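Local atomic coordinates of poly-beta-1,6-N-acetyl-D-glucosamine export protein (Escherichia coli, PDB entry 4Y25), a protein that exports the biofilm polysaccharide poly-beta-1,6-N-acetyl-D-glucosamine, probably in partially N-deacetylated form, across the outer membrane, through a C-terminal beta-barrel domain that forms the chain described here. Residues H167-E172 against L191-N196; I207-I212 against S241-Y246. All coordinates share one frame; numbering follows the deposited sequence.

Interaction 1: residues H167-E172 against L191-N196; sequences HEVSLE and LYYEQN
Val169 and Tyr193 exchange two backbone hydrogen bonds, N to O and O to N, each 2.7 Å long, at the middle of an antiparallel ladder whose strand axes approach to 4.6 Å and run 176° apart. His167 with Gln195 and Leu171 with Leu191 form hydrogen-bonded pairs of the same kind, while Glu168-Glu194 and Ser170-Tyr192 are the non-hydrogen-bonded pairs between them. The motif is a beta-hairpin of a transmembrane barrel, and residues alternate between its two faces. One face carries Val169, Leu171, Leu191 and Tyr193, consistent with a lipid-facing wall: Val169 CB packs on Tyr193 CB at 4.2 Å, and Leu171 CB on Leu191 CB at 4.3 Å. At the end of this face, the His167 ring and Gln195 amide lie side by side in nearly parallel planes, with ND1 meeting OE1 by a bent bond. The opposite face is polar. Tyr192, its CG anti to the backbone N (chi1 176°), has its hydroxyl bonded to OE1 of Glu168, whose carboxylate stands 88° to the ring. Both side-chain bonds are modelled so short that their lengths are doubtful. Beside Glu168 runs Glu194, which is salt-bridged to Arg166 and takes ND2 of Asn196 on the anti side of OE2 at 3.0 Å.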
loop_
_atom_site.group_PDB
_atom_site.type_symbol
_atom_site.label_atom_id
_atom_site.label_comp_id
_atom_site.label_asym_id
_atom_site.label_seq_id
_atom_site.Cartn_x
_atom_site.Cartn_y
_atom_site.Cartn_z
ATOM N N HIS A 167 -9.786 -13.382 5.516
ATOM C CA HIS A 167 -8.436 -13.917 5.414
ATOM C C HIS A 167 -7.902 -13.676 4.008
ATOM O O HIS A 167 -8.354 -14.296 3.048
ATOM C CB HIS A 167 -8.404 -15.411 5.752
ATOM C CG HIS A 167 -9.330 -15.803 6.861
ATOM N ND1 HIS A 167 -10.669 -16.061 6.657
ATOM C CD2 HIS A 167 -9.113 -15.981 8.187
ATOM C CE1 HIS A 167 -11.235 -16.382 7.806
ATOM N NE2 HIS A 167 -10.312 -16.340 8.751
ATOM N N GLU A 168 -6.950 -12.758 3.890
ATOM C CA GLU A 168 -6.344 -12.451 2.603
ATOM C C GLU A 168 -4.974 -13.105 2.485
ATOM O O GLU A 168 -4.252 -13.227 3.472
ATOM C CB GLU A 168 -6.224 -10.940 2.408
ATOM C CG GLU A 168 -7.552 -10.207 2.406
ATOM C CD GLU A 168 -7.385 -8.705 2.279
ATOM O OE1 GLU A 168 -7.086 -8.230 1.164
ATOM O OE2 GLU A 168 -7.556 -7.999 3.292
ATOM N N VAL A 169 -4.627 -13.542 1.278
ATOM C CA VAL A 169 -3.301 -14.087 1.001
ATOM C C VAL A 169 -2.802 -13.558 -0.340
ATOM O O VAL A 169 -3.558 -13.499 -1.310
ATOM C CB VAL A 169 -3.294 -15.635 0.966
ATOM C CG1 VAL A 169 -1.886 -16.156 0.717
ATOM C CG2 VAL A 169 -3.846 -16.214 2.257
ATOM N N SER A 170 -1.533 -13.168 -0.393
ATOM C CA SER A 170 -0.945 -12.694 -1.638
ATOM C C SER A 170 0.409 -13.344 -1.882
ATOM O O SER A 170 1.118 -13.702 -0.943
ATOM C CB SER A 170 -0.800 -11.171 -1.625
ATOM O OG SER A 170 0.082 -10.753 -0.600
ATOM N N LEU A 171 0.757 -13.504 -3.153
ATOM C CA LEU A 171 2.056 -14.043 -3.528
ATOM C C LEU A 171 2.597 -13.288 -4.733
ATOM O O LEU A 171 2.038 -13.360 -5.825
ATOM C CB LEU A 171 1.960 -15.538 -3.830
ATOM C CG LEU A 171 3.226 -16.187 -4.391
ATOM C CD1 LEU A 171 4.411 -15.968 -3.459
ATOM C CD2 LEU A 171 3.001 -17.670 -4.636
ATOM N N GLU A 172 3.685 -12.558 -4.524
ATOM C CA GLU A 172 4.264 -11.743 -5.581
ATOM C C GLU A 172 5.631 -12.257 -6.011
ATOM O O GLU A 172 6.288 -13.006 -5.287
ATOM C CB GLU A 172 4.375 -10.284 -5.131
ATOM C CG GLU A 172 3.037 -9.592 -4.938
ATOM C CD GLU A 172 3.172 -8.086 -4.807
ATOM O OE1 GLU A 172 4.210 -7.540 -5.237
ATOM O OE2 GLU A 172 2.238 -7.451 -4.273
ATOM N N LEU A 191 -0.330 -12.981 -7.413
ATOM C CA LEU A 191 -1.464 -13.827 -7.065
ATOM C C LEU A 191 -2.134 -13.286 -5.808
ATOM O O LEU A 191 -1.472 -12.722 -4.938
ATOM C CB LEU A 191 -1.027 -15.276 -6.853
ATOM C CG LEU A 191 -0.320 -15.966 -8.020
ATOM C CD1 LEU A 191 -0.046 -17.421 -7.689
ATOM C CD2 LEU A 191 -1.146 -15.850 -9.284
ATOM N N TYR A 192 -3.448 -13.457 -5.712
ATOM C CA TYR A 192 -4.191 -12.929 -4.575
ATOM C C TYR A 192 -5.396 -13.797 -4.237
ATOM O O TYR A 192 -6.095 -14.284 -5.125
ATOM C CB TYR A 192 -4.635 -11.493 -4.856
ATOM C CG TYR A 192 -5.492 -10.880 -3.772
ATOM C CD1 TYR A 192 -4.944 -10.509 -2.548
ATOM C CD2 TYR A 192 -6.849 -10.659 -3.976
ATOM C CE1 TYR A 192 -5.727 -9.944 -1.555
ATOM C CE2 TYR A 192 -7.638 -10.094 -2.991
ATOM C CZ TYR A 192 -7.074 -9.739 -1.784
ATOM O OH TYR A 192 -7.863 -9.178 -0.807
ATOM N N TYR A 193 -5.626 -13.982 -2.941
ATOM C CA TYR A 193 -6.741 -14.780 -2.449
ATOM C C TYR A 193 -7.437 -14.051 -1.304
ATOM O O TYR A 193 -6.782 -13.544 -0.395
ATOM C CB TYR A 193 -6.249 -16.158 -1.996
ATOM C CG TYR A 193 -7.322 -17.072 -1.441
ATOM C CD1 TYR A 193 -8.196 -17.746 -2.285
ATOM C CD2 TYR A 193 -7.446 -17.278 -0.073
ATOM C CE1 TYR A 193 -9.173 -18.589 -1.780
ATOM C CE2 TYR A 193 -8.417 -18.117 0.441
ATOM C CZ TYR A 193 -9.277 -18.770 -0.414
ATOM O OH TYR A 193 -10.243 -19.605 0.100
ATOM N N GLU A 194 -8.763 -13.987 -1.360
ATOM C CA GLU A 194 -9.547 -13.343 -0.311
ATOM C C GLU A 194 -10.802 -14.147 0.010
ATOM O O GLU A 194 -11.554 -14.529 -0.887
ATOM C CB GLU A 194 -9.934 -11.917 -0.716
ATOM C CG GLU A 194 -10.851 -11.218 0.284
ATOM C CD GLU A 194 -11.357 -9.874 -0.213
ATOM O OE1 GLU A 194 -10.894 -9.415 -1.279
ATOM O OE2 GLU A 194 -12.225 -9.278 0.463
ATOM N N GLN A 195 -11.022 -14.400 1.296
ATOM C CA GLN A 195 -12.203 -15.129 1.740
ATOM C C GLN A 195 -12.885 -14.403 2.897
ATOM O O GLN A 195 -12.228 -13.956 3.836
ATOM C CB GLN A 195 -11.829 -16.558 2.144
ATOM C CG GLN A 195 -12.857 -17.265 3.017
ATOM C CD GLN A 195 -12.364 -17.481 4.434
ATOM O OE1 GLN A 195 -11.170 -17.366 4.711
ATOM N NE2 GLN A 195 -13.284 -17.792 5.342
ATOM N N ASN A 196 -14.206 -14.278 2.816
ATOM C CA ASN A 196 -14.985 -13.638 3.870
ATOM C C ASN A 196 -16.059 -14.572 4.415
ATOM O O ASN A 196 -16.127 -15.738 4.024
ATOM C CB ASN A 196 -15.619 -12.348 3.353
ATOM C CG ASN A 196 -14.593 -11.276 3.054
ATOM O OD1 ASN A 196 -14.138 -10.571 3.953
ATOM N ND2 ASN A 196 -14.227 -11.144 1.784
#

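Interaction 2: residues I207-I212 against S241-Y246; sequences IKTFDI and SWQKHY
Phe210 and Trp242 are joined by a reciprocal pair of backbone hydrogen bonds, Phe210 N to Trp242 O at 2.9 Å and Trp242 N to Phe210 O at 2.7 Å. One more follows where the second strand gives way to a turn, Lys244 N reaching Lys208 O at 3.2 Å, and just beyond it Tyr246 N bonds back to Gln243 O within the turn. Flanking the Phe210-Trp242 pair are two non-hydrogen-bonded pairs, Asp211-Ser241 and Thr209-Gln243; at the latter, CA-H...O contacts from Thr209 CA to Trp242 O and from Gln243 CA to Lys208 O add to the ladder. This is a hairpin of the PgaA outer-membrane barrel, made by strands 208-225 and 228-243, whose segments run antiparallel with axes 167° apart.

Aromatic and aliphatic packing occupies one face. Trp242 CG is anti to the backbone N (chi1 176°), and the six-membered part of the indole extends across the neighbouring strand: CE3 rests 4.2 Å from Phe210 CB, and CZ3 lies 3.9 Å from Lys208 CG, which sits in the ring plane at its edge. Lys244 N lies above one face of the indole, toward the rim.

Polar contacts gather on the other face. Ser241 OG donates to Asp211 OD1 at 2.6 Å, meeting it from above the carboxylate plane, 42° out of it, while OD2 forms a salt bridge with Arg277. On the same face Thr209 and Gln243 cross at a slant, OG1 of Thr209 lying 4.1 Å from CG of Gln243, and the extended Gln243 chain carries its amide NE2 to Asp280.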
loop_
_atom_site.group_PDB
_atom_site.type_symbol
_atom_site.label_atom_id
_atom_site.label_comp_id
_atom_site.label_asym_id
_atom_site.label_seq_id
_atom_site.Cartn_x
_atom_site.Cartn_y
_atom_site.Cartn_z
ATOM N N ILE A 207 -17.132 -13.485 -1.106
ATOM C CA ILE A 207 -16.979 -14.683 -0.288
ATOM C C ILE A 207 -15.667 -15.414 -0.559
ATOM O O ILE A 207 -14.973 -15.823 0.372
ATOM C CB ILE A 207 -18.146 -15.655 -0.515
ATOM C CG1 ILE A 207 -19.442 -15.047 0.018
ATOM C CG2 ILE A 207 -17.880 -16.984 0.170
ATOM C CD1 ILE A 207 -20.674 -15.500 -0.735
ATOM N N LYS A 208 -15.333 -15.580 -1.833
ATOM C CA LYS A 208 -14.098 -16.260 -2.208
ATOM C C LYS A 208 -13.609 -15.785 -3.573
ATOM O O LYS A 208 -14.179 -16.135 -4.606
ATOM C CB LYS A 208 -14.299 -17.777 -2.205
ATOM C CG LYS A 208 -13.011 -18.575 -2.314
ATOM C CD LYS A 208 -13.232 -20.038 -1.958
ATOM C CE LYS A 208 -13.650 -20.196 -0.503
ATOM N NZ LYS A 208 -13.810 -21.624 -0.116
ATOM N N THR A 209 -12.550 -14.983 -3.562
ATOM C CA THR A 209 -12.000 -14.409 -4.783
ATOM C C THR A 209 -10.564 -14.877 -5.001
ATOM O O THR A 209 -9.794 -15.016 -4.050
ATOM C CB THR A 209 -12.035 -12.869 -4.741
ATOM O OG1 THR A 209 -13.339 -12.433 -4.338
ATOM C CG2 THR A 209 -11.707 -12.277 -6.106
ATOM N N PHE A 210 -10.209 -15.130 -6.256
ATOM C CA PHE A 210 -8.847 -15.520 -6.596
ATOM C C PHE A 210 -8.435 -14.899 -7.925
ATOM O O PHE A 210 -9.157 -15.003 -8.919
ATOM C CB PHE A 210 -8.722 -17.043 -6.649
ATOM C CG PHE A 210 -7.345 -17.525 -6.996
ATOM C CD1 PHE A 210 -6.314 -17.433 -6.078
ATOM C CD2 PHE A 210 -7.083 -18.077 -8.237
ATOM C CE1 PHE A 210 -5.046 -17.877 -6.393
ATOM C CE2 PHE A 210 -5.817 -18.523 -8.559
ATOM C CZ PHE A 210 -4.797 -18.424 -7.635
ATOM N N ASP A 211 -7.281 -14.240 -7.932
ATOM C CA ASP A 211 -6.806 -13.547 -9.124
ATOM C C ASP A 211 -5.408 -13.995 -9.534
ATOM O O ASP A 211 -4.538 -14.212 -8.693
ATOM C CB ASP A 211 -6.803 -12.030 -8.907
ATOM C CG ASP A 211 -8.118 -11.510 -8.360
ATOM O OD1 ASP A 211 -9.170 -12.113 -8.646
ATOM O OD2 ASP A 211 -8.098 -10.487 -7.644
ATOM N N ILE A 212 -5.205 -14.128 -10.839
ATOM C CA ILE A 212 -3.875 -14.332 -11.391
ATOM C C ILE A 212 -3.590 -13.209 -12.377
ATOM O O ILE A 212 -4.199 -13.147 -13.442
ATOM C CB ILE A 212 -3.743 -15.690 -12.100
ATOM C CG1 ILE A 212 -4.058 -16.833 -11.134
ATOM C CG2 ILE A 212 -2.349 -15.848 -12.680
ATOM C CD1 ILE A 212 -3.998 -18.209 -11.771
ATOM N N SER A 241 -9.706 -12.850 -13.071
ATOM C CA SER A 241 -10.238 -12.831 -11.713
ATOM C C SER A 241 -11.401 -13.795 -11.557
ATOM O O SER A 241 -12.380 -13.727 -12.302
ATOM C CB SER A 241 -10.694 -11.425 -11.329
ATOM O OG SER A 241 -11.302 -11.425 -10.049
ATOM N N TRP A 242 -11.299 -14.686 -10.577
ATOM C CA TRP A 242 -12.382 -15.616 -10.293
ATOM C C TRP A 242 -13.099 -15.259 -8.997
ATOM O O TRP A 242 -12.470 -14.916 -7.996
ATOM C CB TRP A 242 -11.859 -17.051 -10.220
ATOM C CG TRP A 242 -12.914 -18.047 -9.831
ATOM C CD1 TRP A 242 -13.783 -18.689 -10.664
ATOM C CD2 TRP A 242 -13.209 -18.514 -8.508
ATOM N NE1 TRP A 242 -14.600 -19.527 -9.944
ATOM C CE2 TRP A 242 -14.268 -19.437 -8.618
ATOM C CE3 TRP A 242 -12.679 -18.242 -7.243
ATOM C CZ2 TRP A 242 -14.805 -20.091 -7.512
ATOM C CZ3 TRP A 242 -13.217 -18.891 -6.146
ATOM C CH2 TRP A 242 -14.265 -19.806 -6.288
ATOM N N GLN A 243 -14.424 -15.340 -9.034
ATOM C CA GLN A 243 -15.254 -15.119 -7.859
ATOM C C GLN A 243 -16.382 -16.148 -7.835
ATOM O O GLN A 243 -17.135 -16.279 -8.802
ATOM C CB GLN A 243 -15.816 -13.695 -7.852
ATOM C CG GLN A 243 -16.624 -13.345 -6.612
ATOM C CD GLN A 243 -17.260 -11.969 -6.701
ATOM O OE1 GLN A 243 -17.026 -11.225 -7.654
ATOM N NE2 GLN A 243 -18.072 -11.628 -5.706
ATOM N N LYS A 244 -16.484 -16.881 -6.731
ATOM C CA LYS A 244 -17.481 -17.935 -6.588
ATOM C C LYS A 244 -18.885 -17.341 -6.677
ATOM O O LYS A 244 -19.121 -16.235 -6.186
ATOM C CB LYS A 244 -17.253 -18.688 -5.271
ATOM C CG LYS A 244 -18.384 -19.561 -4.758
ATOM C CD LYS A 244 -17.820 -20.519 -3.703
ATOM C CE LYS A 244 -18.828 -20.901 -2.631
ATOM N NZ LYS A 244 -20.212 -20.515 -2.985
ATOM N N HIS A 245 -19.784 -18.078 -7.334
ATOM C CA HIS A 245 -21.136 -17.629 -7.693
ATOM C C HIS A 245 -21.128 -16.606 -8.825
ATOM O O HIS A 245 -22.172 -16.041 -9.155
ATOM C CB HIS A 245 -21.880 -17.040 -6.487
ATOM C CG HIS A 245 -22.239 -18.051 -5.444
ATOM N ND1 HIS A 245 -22.389 -19.389 -5.726
ATOM C CD2 HIS A 245 -22.482 -17.912 -4.118
ATOM C CE1 HIS A 245 -22.712 -20.036 -4.618
ATOM N NE2 HIS A 245 -22.772 -19.164 -3.631
ATOM N N TYR A 246 -19.965 -16.370 -9.426
ATOM C CA TYR A 246 -19.870 -15.386 -10.503
ATOM C C TYR A 246 -18.894 -15.783 -11.608
ATOM O O TYR A 246 -18.871 -15.164 -12.671
ATOM C CB TYR A 246 -19.480 -14.022 -9.936
ATOM C CG TYR A 246 -20.563 -13.398 -9.087
ATOM C CD1 TYR A 246 -21.622 -12.721 -9.673
ATOM C CD2 TYR A 246 -20.530 -13.492 -7.701
ATOM C CE1 TYR A 246 -22.618 -12.149 -8.905
ATOM C CE2 TYR A 246 -21.522 -12.924 -6.922
ATOM C CZ TYR A 246 -22.564 -12.253 -7.530
ATOM O OH TYR A 246 -23.556 -11.683 -6.762
#

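Overall arrangement
Both interactions are antiparallel hairpin pairings in one sixteen-stranded barrel, and they are consecutive: strand 183-195 of interaction 1 borders strand 208-225 of interaction 2. Probable backbone hydrogen bonds from Thr209 N to Glu194 O and from Asn196 N to Ile207 O join them into four adjacent strands, so the two ladders read as one stretch of wall. Interaction 1 is a surface contact, with its apolar face built from aliphatic side chains and a tyrosine; interaction 2, farther from the chain centre, is partly buried and centres its apolar face on an indole. Their polar faces differ too: the first pairs a tyrosine with a glutamate and salt-bridges the neighbouring Glu194 to Arg166, the second pairs a serine with an aspartate that is itself salt-bridged to Arg277.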